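Local structure of sugar ABC transporter, periplasmic sugar-binding protein (Caulobacter crescentus, 4IRX) at residues 118-123 with 197-202; 134-139 with 167-172. The protein binds myo-inositol as the periplasmic binding component of an ABC transporter, probably delivering it for uptake. One frame throughout, in Å; residues are numbered along the deposited sequence. Where two conformers were deposited one is given.

Contact 1: 118-123 with 197-202; sequences RAMADW and VILCLN. With INS (1,2,3,4,5,6-hexahydroxy-cyclohexane), chain C.
The indole of Trp123 meets Val197 at its edge: CG2 of Val197 lies near the ring plane, 4.1 Å from CZ3. The two side chains cross obliquely. Lys224 and Ile226 of the next strand also touch this side chain. The contact is helix-on-sheet packing in a periplasmic binding protein fold. Helix 113-127 lies against the parallel sheet and runs nearly antiparallel to strand 197-200; the axes of the two short segments come within 10.1 Å. Selenomethionine Met120 points at the strand. Its chain bends at chi3 (91°), which turns CE toward the strand backbone. CE comes to 3.3 Å from Cys200 O and also touches CB of Leu199. SE rests 4.2 Å from CD1 of Leu201. No hydrogen bond joins the two segments; the side chains meet by van der Waals contact. On the helix, the guanidinium of Arg118 takes Asp122 OD1 at its edge, in plane, through NE in a salt bridge. Beyond the strand, Asn202 caps helix 203-215: its OD1 accepts from Met205 N. The two ends of the amide divide the work, OD1 binding the helix end and ND2 the cyclitol. An alanine here would probably leave Met205 N without its cap and take from INS O3 and INS O4 the N-H donor they share. ND2 of Asn202 donates to INS O4 at 3.0 Å and to INS O3 at 3.1 Å, and both hydrogen bonds are bent.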
ATOM      1  N   ARG A 118     -10.426   0.688  -8.663  1.00 10.53           N
ATOM      2  CA  ARG A 118     -11.354   0.646  -9.797  1.00 11.34           C
ATOM      3  C   ARG A 118     -10.942  -0.424 -10.823  1.00 10.18           C
ATOM      4  O   ARG A 118     -11.805  -1.092 -11.397  1.00 10.83           O
ATOM      5  CB  ARG A 118     -11.479   2.046 -10.454  1.00  9.18           C
ATOM      6  CG  ARG A 118     -12.395   2.099 -11.663  1.00  9.36           C
ATOM      7  CD  ARG A 118     -13.786   1.805 -11.225  1.00 12.30           C
ATOM      8  NE  ARG A 118     -14.775   1.756 -12.311  1.00 12.80           N
ATOM      9  CZ  ARG A 118     -15.727   2.670 -12.505  1.00 12.21           C
ATOM     10  NH1 ARG A 118     -15.780   3.768 -11.745  1.00 12.91           N
ATOM     11  NH2 ARG A 118     -16.628   2.489 -13.478  1.00 13.57           N
ATOM     12  N   ALA A 119      -9.643  -0.605 -11.043  1.00  9.13           N
ATOM     13  CA  ALA A 119      -9.159  -1.681 -11.930  1.00  8.91           C
ATOM     14  C   ALA A 119      -9.593  -3.063 -11.459  1.00 10.77           C
ATOM     15  O   ALA A 119      -9.978  -3.918 -12.261  1.00  9.71           O
ATOM     16  CB  ALA A 119      -7.639  -1.641 -12.040  1.00 11.39           C
HETATM   17  N   MSE A 120      -9.495  -3.293 -10.157  1.00 11.32           N
HETATM   18  CA  MSE A 120      -9.960  -4.574  -9.580  1.00 10.12           C
HETATM   19  C   MSE A 120     -11.442  -4.788  -9.836  1.00 11.25           C
HETATM   20  O   MSE A 120     -11.854  -5.855 -10.265  1.00 10.33           O
HETATM   21  CB  MSE A 120      -9.744  -4.568  -8.062  1.00  9.12           C
HETATM   22  CG  MSE A 120      -8.296  -4.367  -7.628  1.00 12.91           C
HETATM   23 SE   MSE A 120      -8.142  -4.302  -5.680  0.58 13.29          SE
HETATM   24  CE  MSE A 120      -7.837  -6.206  -5.325  1.00 15.90           C
ATOM     25  N   ALA A 121     -12.257  -3.780  -9.537  1.00  9.43           N
ATOM     26  CA  ALA A 121     -13.701  -3.904  -9.729  1.00  7.88           C
ATOM     27  C   ALA A 121     -14.062  -4.033 -11.213  1.00  9.46           C
ATOM     28  O   ALA A 121     -14.984  -4.772 -11.558  1.00  8.95           O
ATOM     29  CB  ALA A 121     -14.445  -2.683  -9.096  1.00 10.26           C
ATOM     30  N   ASP A 122     -13.353  -3.307 -12.074  1.00  8.32           N
ATOM     31  CA  ASP A 122     -13.618  -3.359 -13.516  1.00 10.49           C
ATOM     32  C   ASP A 122     -13.323  -4.758 -14.027  1.00  9.72           C
ATOM     33  O   ASP A 122     -14.045  -5.270 -14.887  1.00 11.33           O
ATOM     34  CB  ASP A 122     -12.828  -2.295 -14.305  1.00 10.74           C
ATOM     35  CG  ASP A 122     -13.397  -0.890 -14.157  1.00 12.00           C
ATOM     36  OD1 ASP A 122     -14.523  -0.716 -13.648  1.00 13.95           O
ATOM     37  OD2 ASP A 122     -12.671   0.060 -14.538  1.00 17.24           O
ATOM     38  N   TRP A 123     -12.286  -5.385 -13.486  1.00  9.53           N
ATOM     39  CA  TRP A 123     -12.011  -6.777 -13.803  1.00  9.37           C
ATOM     40  C   TRP A 123     -13.186  -7.686 -13.443  1.00 10.47           C
ATOM     41  O   TRP A 123     -13.556  -8.594 -14.218  1.00 10.11           O
ATOM     42  CB  TRP A 123     -10.700  -7.279 -13.145  1.00 10.43           C
ATOM     43  CG  TRP A 123     -10.431  -8.728 -13.449  1.00 11.34           C
ATOM     44  CD1 TRP A 123      -9.697  -9.246 -14.473  1.00 16.16           C
ATOM     45  CD2 TRP A 123     -10.952  -9.842 -12.720  1.00 16.41           C
ATOM     46  NE1 TRP A 123      -9.725 -10.628 -14.422  1.00 17.80           N
ATOM     47  CE2 TRP A 123     -10.485 -11.017 -13.349  1.00 17.41           C
ATOM     48  CE3 TRP A 123     -11.763  -9.959 -11.592  1.00 17.22           C
ATOM     49  CZ2 TRP A 123     -10.813 -12.302 -12.880  1.00 17.21           C
ATOM     50  CZ3 TRP A 123     -12.083 -11.240 -11.122  1.00 20.22           C
ATOM     51  CH2 TRP A 123     -11.605 -12.383 -11.768  1.00 20.08           C
ATOM     52  N   VAL A 197     -15.655 -13.978  -6.003  1.00  8.66           N
ATOM     53  CA  VAL A 197     -14.413 -13.229  -6.010  1.00  8.23           C
ATOM     54  C   VAL A 197     -14.142 -12.704  -4.613  1.00  8.68           C
ATOM     55  O   VAL A 197     -15.051 -12.227  -3.940  1.00 10.04           O
ATOM     56  CB  VAL A 197     -14.479 -12.020  -6.974  1.00 10.06           C
ATOM     57  CG1 VAL A 197     -13.168 -11.161  -6.924  1.00 13.56           C
ATOM     58  CG2 VAL A 197     -14.803 -12.477  -8.385  1.00 12.69           C
ATOM     59  N   ILE A 198     -12.895 -12.853  -4.178  1.00  8.71           N
ATOM     60  CA  ILE A 198     -12.400 -12.206  -2.964  1.00  7.93           C
ATOM     61  C   ILE A 198     -11.360 -11.175  -3.428  1.00 10.49           C
ATOM     62  O   ILE A 198     -10.264 -11.521  -3.906  1.00 11.63           O
ATOM     63  CB  ILE A 198     -11.751 -13.232  -2.002  1.00  8.98           C
ATOM     64  CG1 ILE A 198     -12.723 -14.371  -1.730  1.00 11.66           C
ATOM     65  CG2 ILE A 198     -11.416 -12.559  -0.692  1.00 12.25           C
ATOM     66  CD1 ILE A 198     -12.164 -15.485  -0.857  1.00 13.05           C
ATOM     67  N   LEU A 199     -11.710  -9.906  -3.278  1.00  9.63           N
ATOM     68  CA  LEU A 199     -10.806  -8.807  -3.605  1.00 10.05           C
ATOM     69  C   LEU A 199     -10.030  -8.426  -2.357  1.00  8.48           C
ATOM     70  O   LEU A 199     -10.614  -7.962  -1.370  1.00 10.57           O
ATOM     71  CB  LEU A 199     -11.598  -7.585  -4.107  1.00 11.89           C
ATOM     72  CG  LEU A 199     -12.375  -7.672  -5.420  1.00 15.00           C
ATOM     73  CD1 LEU A 199     -12.978  -6.329  -5.799  1.00 12.52           C
ATOM     74  CD2 LEU A 199     -11.468  -8.152  -6.556  1.00 15.57           C
ATOM     75  N   CYS A 200      -8.722  -8.657  -2.385  1.00  9.12           N
ATOM     76  CA  CYS A 200      -7.869  -8.391  -1.237  1.00 12.09           C
ATOM     77  C   CYS A 200      -6.979  -7.213  -1.556  1.00 10.94           C
ATOM     78  O   CYS A 200      -6.320  -7.189  -2.600  1.00 12.93           O
ATOM     79  CB  CYS A 200      -7.004  -9.606  -0.937  1.00  9.96           C
ATOM     80  SG  CYS A 200      -7.950 -11.054  -0.500  1.00 13.18           S
ATOM     81  N   LEU A 201      -6.948  -6.244  -0.644  1.00  8.06           N
ATOM     82  CA  LEU A 201      -6.289  -4.985  -0.944  1.00  8.35           C
ATOM     83  C   LEU A 201      -4.778  -4.975  -0.652  1.00 10.88           C
ATOM     84  O   LEU A 201      -4.119  -3.932  -0.714  1.00 11.35           O
ATOM     85  CB  LEU A 201      -7.039  -3.814  -0.297  1.00 10.23           C
ATOM     86  CG  LEU A 201      -8.245  -3.297  -1.103  1.00 11.74           C
ATOM     87  CD1 LEU A 201      -9.224  -4.353  -1.576  1.00 18.46           C
ATOM     88  CD2 LEU A 201      -8.963  -2.255  -0.283  1.00 12.26           C
ATOM     89  N   ASN A 202      -4.212  -6.146  -0.352  1.00  8.26           N
ATOM     90  CA  ASN A 202      -2.786  -6.367  -0.567  1.00 10.68           C
ATOM     91  C   ASN A 202      -2.508  -7.845  -0.798  1.00 11.20           C
ATOM     92  O   ASN A 202      -3.362  -8.695  -0.537  1.00 11.52           O
ATOM     93  CB  ASN A 202      -1.863  -5.715   0.504  1.00  9.40           C
ATOM     94  CG  ASN A 202      -1.724  -6.519   1.777  1.00  9.27           C
ATOM     95  OD1 ASN A 202      -2.312  -7.584   1.933  1.00 13.21           O
ATOM     96  ND2 ASN A 202      -0.933  -6.013   2.703  1.00 10.83           N
TER
HETATM   97  C1  INS C 401       0.581  -0.430   0.503  1.00  8.24           C
HETATM   98  C2  INS C 401       0.660  -1.891   0.209  1.00  8.99           C
HETATM   99  C3  INS C 401       0.807  -2.637   1.510  1.00  8.66           C
HETATM  100  C4  INS C 401      -0.376  -2.385   2.388  1.00 10.19           C
HETATM  101  C5  INS C 401      -0.457  -0.946   2.736  1.00  8.58           C
HETATM  102  C6  INS C 401      -0.522  -0.096   1.488  1.00 10.68           C
HETATM  103  O1  INS C 401       0.410   0.296  -0.689  1.00  8.29           O
HETATM  104  O2  INS C 401      -0.482  -2.293  -0.485  1.00 10.06           O
HETATM  105  O3  INS C 401       0.977  -4.014   1.278  1.00  9.33           O
HETATM  106  O4  INS C 401      -0.317  -3.170   3.536  1.00 11.40           O
HETATM  107  O5  INS C 401      -1.562  -0.733   3.554  1.00 10.97           O
HETATM  108  O6  INS C 401      -0.629   1.270   1.796  1.00  8.84           O

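Contact 2: 134-139 with 167-172. With INS (1,2,3,4,5,6-hexahydroxy-cyclohexane), chain C.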
ATOM      1  N   VAL A 134     -19.162 -10.790  -4.277  1.00  8.25           N
ATOM      2  CA  VAL A 134     -17.826 -10.296  -4.003  1.00  7.87           C
ATOM      3  C   VAL A 134     -17.601 -10.082  -2.509  1.00  9.64           C
ATOM      4  O   VAL A 134     -18.445  -9.515  -1.810  1.00 11.66           O
ATOM      5  CB  VAL A 134     -17.595  -8.935  -4.752  1.00 10.23           C
ATOM      6  CG1 VAL A 134     -16.187  -8.387  -4.516  1.00 13.46           C
ATOM      7  CG2 VAL A 134     -17.865  -9.090  -6.248  1.00 12.19           C
ATOM      8  N   VAL A 135     -16.442 -10.528  -2.031  1.00  9.65           N
ATOM      9  CA  VAL A 135     -15.972 -10.230  -0.677  1.00 10.64           C
ATOM     10  C   VAL A 135     -14.822  -9.250  -0.801  1.00  8.91           C
ATOM     11  O   VAL A 135     -13.954  -9.422  -1.657  1.00 11.11           O
ATOM     12  CB  VAL A 135     -15.486 -11.532   0.019  1.00 10.16           C
ATOM     13  CG1 VAL A 135     -14.779 -11.228   1.357  1.00 11.76           C
ATOM     14  CG2 VAL A 135     -16.669 -12.429   0.270  1.00 12.49           C
ATOM     15  N   VAL A 136     -14.801  -8.215   0.039  1.00  9.38           N
ATOM     16  CA  VAL A 136     -13.701  -7.246   0.014  1.00  9.51           C
ATOM     17  C   VAL A 136     -12.955  -7.309   1.342  1.00 10.88           C
ATOM     18  O   VAL A 136     -13.562  -7.195   2.407  1.00 11.17           O
ATOM     19  CB  VAL A 136     -14.214  -5.798  -0.295  1.00  9.69           C
ATOM     20  CG1 VAL A 136     -13.029  -4.789  -0.344  1.00 13.39           C
ATOM     21  CG2 VAL A 136     -15.010  -5.801  -1.586  1.00 13.93           C
ATOM     22  N   ILE A 137     -11.652  -7.594   1.276  1.00  9.86           N
ATOM     23  CA  ILE A 137     -10.790  -7.646   2.461  1.00 10.09           C
ATOM     24  C   ILE A 137      -9.812  -6.467   2.378  1.00  9.30           C
ATOM     25  O   ILE A 137      -8.989  -6.384   1.466  1.00 11.28           O
ATOM     26  CB  ILE A 137      -9.976  -8.963   2.528  1.00 11.33           C
ATOM     27  CG1 ILE A 137     -10.909 -10.181   2.445  1.00 13.04           C
ATOM     28  CG2 ILE A 137      -9.098  -8.978   3.775  1.00 11.94           C
ATOM     29  CD1 ILE A 137     -11.804 -10.371   3.641  1.00 15.93           C
ATOM     30  N   THR A 138      -9.928  -5.526   3.312  1.00  9.25           N
ATOM     31  CA  THR A 138      -9.214  -4.252   3.199  1.00  9.82           C
ATOM     32  C   THR A 138      -7.887  -4.228   3.955  1.00 10.38           C
ATOM     33  O   THR A 138      -7.686  -4.977   4.922  1.00 11.07           O
ATOM     34  CB  THR A 138     -10.065  -3.049   3.673  1.00 11.33           C
ATOM     35  OG1 THR A 138     -10.176  -3.076   5.110  1.00 14.22           O
ATOM     36  CG2 THR A 138     -11.456  -3.088   3.050  1.00 13.87           C
ATOM     37  N   ASN A 139      -6.971  -3.393   3.472  1.00 10.41           N
ATOM     38  CA  ASN A 139      -5.693  -3.149   4.136  1.00 10.05           C
ATOM     39  C   ASN A 139      -5.801  -2.045   5.201  1.00 12.02           C
ATOM     40  O   ASN A 139      -6.836  -1.386   5.300  1.00 11.81           O
ATOM     41  CB  ASN A 139      -4.656  -2.744   3.083  1.00  9.89           C
ATOM     42  CG  ASN A 139      -5.014  -1.447   2.369  1.00 13.02           C
ATOM     43  OD1 ASN A 139      -6.108  -1.323   1.811  1.00 11.33           O
ATOM     44  ND2 ASN A 139      -4.080  -0.475   2.358  1.00 10.75           N
ATOM     45  N   VAL A 167     -20.959  -8.813  -0.619  1.00  9.88           N
ATOM     46  CA  VAL A 167     -21.597  -9.629   0.412  1.00 11.19           C
ATOM     47  C   VAL A 167     -21.080  -9.278   1.794  1.00 16.51           C
ATOM     48  O   VAL A 167     -21.862  -9.190   2.744  1.00 18.74           O
ATOM     49  CB  VAL A 167     -21.485 -11.110   0.075  1.00 13.11           C
ATOM     50  CG1 VAL A 167     -22.289 -11.425  -1.154  1.00 16.06           C
ATOM     51  CG2 VAL A 167     -20.059 -11.468  -0.193  1.00 22.44           C
ATOM     52  N   THR A 168     -19.773  -9.038   1.910  1.00 13.08           N
ATOM     53  CA  THR A 168     -19.252  -8.425   3.119  0.56 12.73           C
ATOM     54  C   THR A 168     -17.943  -7.721   2.804  1.00 11.97           C
ATOM     55  O   THR A 168     -17.257  -8.031   1.834  1.00 12.22           O
ATOM     56  CB  THR A 168     -19.110  -9.436   4.274  0.56 18.80           C
ATOM     57  OG1 THR A 168     -18.698  -8.758   5.466  0.56 11.67           O
ATOM     58  CG2 THR A 168     -18.118 -10.498   3.927  0.56 14.76           C
ATOM     59  N   GLU A 169     -17.665  -6.691   3.588  1.00 12.33           N
ATOM     60  CA  GLU A 169     -16.421  -5.939   3.461  1.00 11.73           C
ATOM     61  C   GLU A 169     -15.820  -5.848   4.858  1.00 13.51           C
ATOM     62  O   GLU A 169     -16.482  -5.345   5.784  1.00 15.83           O
ATOM     63  CB  GLU A 169     -16.717  -4.560   2.869  1.00 15.19           C
ATOM     64  CG  GLU A 169     -15.527  -3.615   2.755  1.00 14.54           C
ATOM     65  CD  GLU A 169     -15.889  -2.344   1.999  1.00 20.94           C
ATOM     66  OE1 GLU A 169     -16.399  -2.435   0.853  1.00 23.00           O
ATOM     67  OE2 GLU A 169     -15.687  -1.247   2.563  1.00 23.67           O
ATOM     68  N   GLN A 170     -14.602  -6.375   5.029  1.00  9.38           N
ATOM     69  CA  GLN A 170     -13.972  -6.434   6.335  1.00  8.98           C
ATOM     70  C   GLN A 170     -12.498  -6.156   6.202  1.00 13.44           C
ATOM     71  O   GLN A 170     -11.919  -6.398   5.142  1.00 14.44           O
ATOM     72  CB  GLN A 170     -14.200  -7.796   7.007  1.00 13.95           C
ATOM     73  CG  GLN A 170     -15.668  -8.001   7.390  1.00 16.85           C
ATOM     74  CD  GLN A 170     -15.922  -9.331   8.044  1.00 23.97           C
ATOM     75  OE1 GLN A 170     -15.104  -9.807   8.832  1.00 19.11           O
ATOM     76  NE2 GLN A 170     -17.069  -9.945   7.723  1.00 21.92           N
ATOM     77  N   THR A 171     -11.879  -5.644   7.262  1.00 11.26           N
ATOM     78  CA  THR A 171     -10.436  -5.459   7.225  1.00 10.58           C
ATOM     79  C   THR A 171      -9.703  -6.666   7.780  1.00 11.85           C
ATOM     80  O   THR A 171     -10.216  -7.384   8.648  1.00 12.59           O
ATOM     81  CB  THR A 171      -9.977  -4.174   7.948  1.00 10.15           C
ATOM     82  OG1 THR A 171      -8.613  -3.916   7.581  1.00 11.72           O
ATOM     83  CG2 THR A 171     -10.089  -4.311   9.463  1.00 15.49           C
ATOM     84  N   ALA A 172      -8.507  -6.909   7.257  1.00  9.67           N
ATOM     85  CA  ALA A 172      -7.576  -7.793   7.914  1.00  7.07           C
ATOM     86  C   ALA A 172      -6.280  -7.078   8.285  1.00  9.32           C
ATOM     87  O   ALA A 172      -5.258  -7.726   8.524  1.00 11.00           O
ATOM     88  CB  ALA A 172      -7.330  -9.053   7.093  1.00 10.58           C
TER
HETATM   89  C1  INS C 401       0.581  -0.430   0.503  1.00  8.24           C
HETATM   90  C2  INS C 401       0.660  -1.891   0.209  1.00  8.99           C
HETATM   91  C3  INS C 401       0.807  -2.637   1.510  1.00  8.66           C
HETATM   92  C4  INS C 401      -0.376  -2.385   2.388  1.00 10.19           C
HETATM   93  C5  INS C 401      -0.457  -0.946   2.736  1.00  8.58           C
HETATM   94  C6  INS C 401      -0.522  -0.096   1.488  1.00 10.68           C
HETATM   95  O1  INS C 401       0.410   0.296  -0.689  1.00  8.29           O
HETATM   96  O2  INS C 401      -0.482  -2.293  -0.485  1.00 10.06           O
HETATM   97  O3  INS C 401       0.977  -4.014   1.278  1.00  9.33           O
HETATM   98  O4  INS C 401      -0.317  -3.170   3.536  1.00 11.40           O
HETATM   99  O5  INS C 401      -1.562  -0.733   3.554  1.00 10.97           O
HETATM  100  O6  INS C 401      -0.629   1.270   1.796  1.00  8.84           O
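Val136 N donates to Thr168 O in a nearly straight bond of 3.0 Å, and Gln170 N returns to Val136 O. Further along, Thr138 N binds Gln170 O at 2.8 Å. Val167 N to Val134 O and Ala172 N to Thr138 O complete the ladder at its two ends. The strands are parallel and belong to the beta-alpha-beta unit 132-138, 144-160, 164-171, part of the Rossmann-like core of this binding protein. OG1 of Thr171 lies 3.0 Å from Thr138 O, while its contact with Thr138 OG1 is weak. Thr171 OG1 is also hydrogen-bonded to Asn173 N. Past the strand end, Asn139 ND2 donates to INS O5 over 2.8 Å at 174°, an almost straight bond. On the face with Val136 and Thr138, Glu169 lies beside Val136 and points the same way. CG anti to the backbone N (chi1 176°) brings CG within 4.0 Å of Val136 CB. Its carboxylate OE1 is bound by His154 of helix 144-160. On the other face, Gln170 NE2 donates to Thr168 OG1 along the edge strand. Ile186 of helix 176-189 packs against both, and against Val135 and Ile137. CG2 of Ile137 meets CB of Ala172 at 3.8 Å. The backbone bonds set the strand register up to Thr138. That is likely to help hold the next residue, Asn139, where its amide can reach the ligand.

Overall arrangement
Contacts 1 and 2 lie in the same half of the protein, their centres about 10 Å apart. Along the chain come helix 113-127, strand 132-138, strand 164-171 and strand 197-200, so both segments of contact 2 fall between those of contact 1. Strands 132-138 and 197-200 are neighbours in the four-stranded parallel sheet. Probable backbone hydrogen bonds, Leu199 N to Val135 O and Ile137 N to Leu199 O, join the two contacts directly. Contact 2 reaches the sheet's outer strand 164-171, whereas contact 1 ties a helix to an inner strand. Asn139 and Asn202, in the loops just past the ends of strands 132-138 and 197-200, both donate to myo-inositol, and each contact thus supplies part of the ligand pocket.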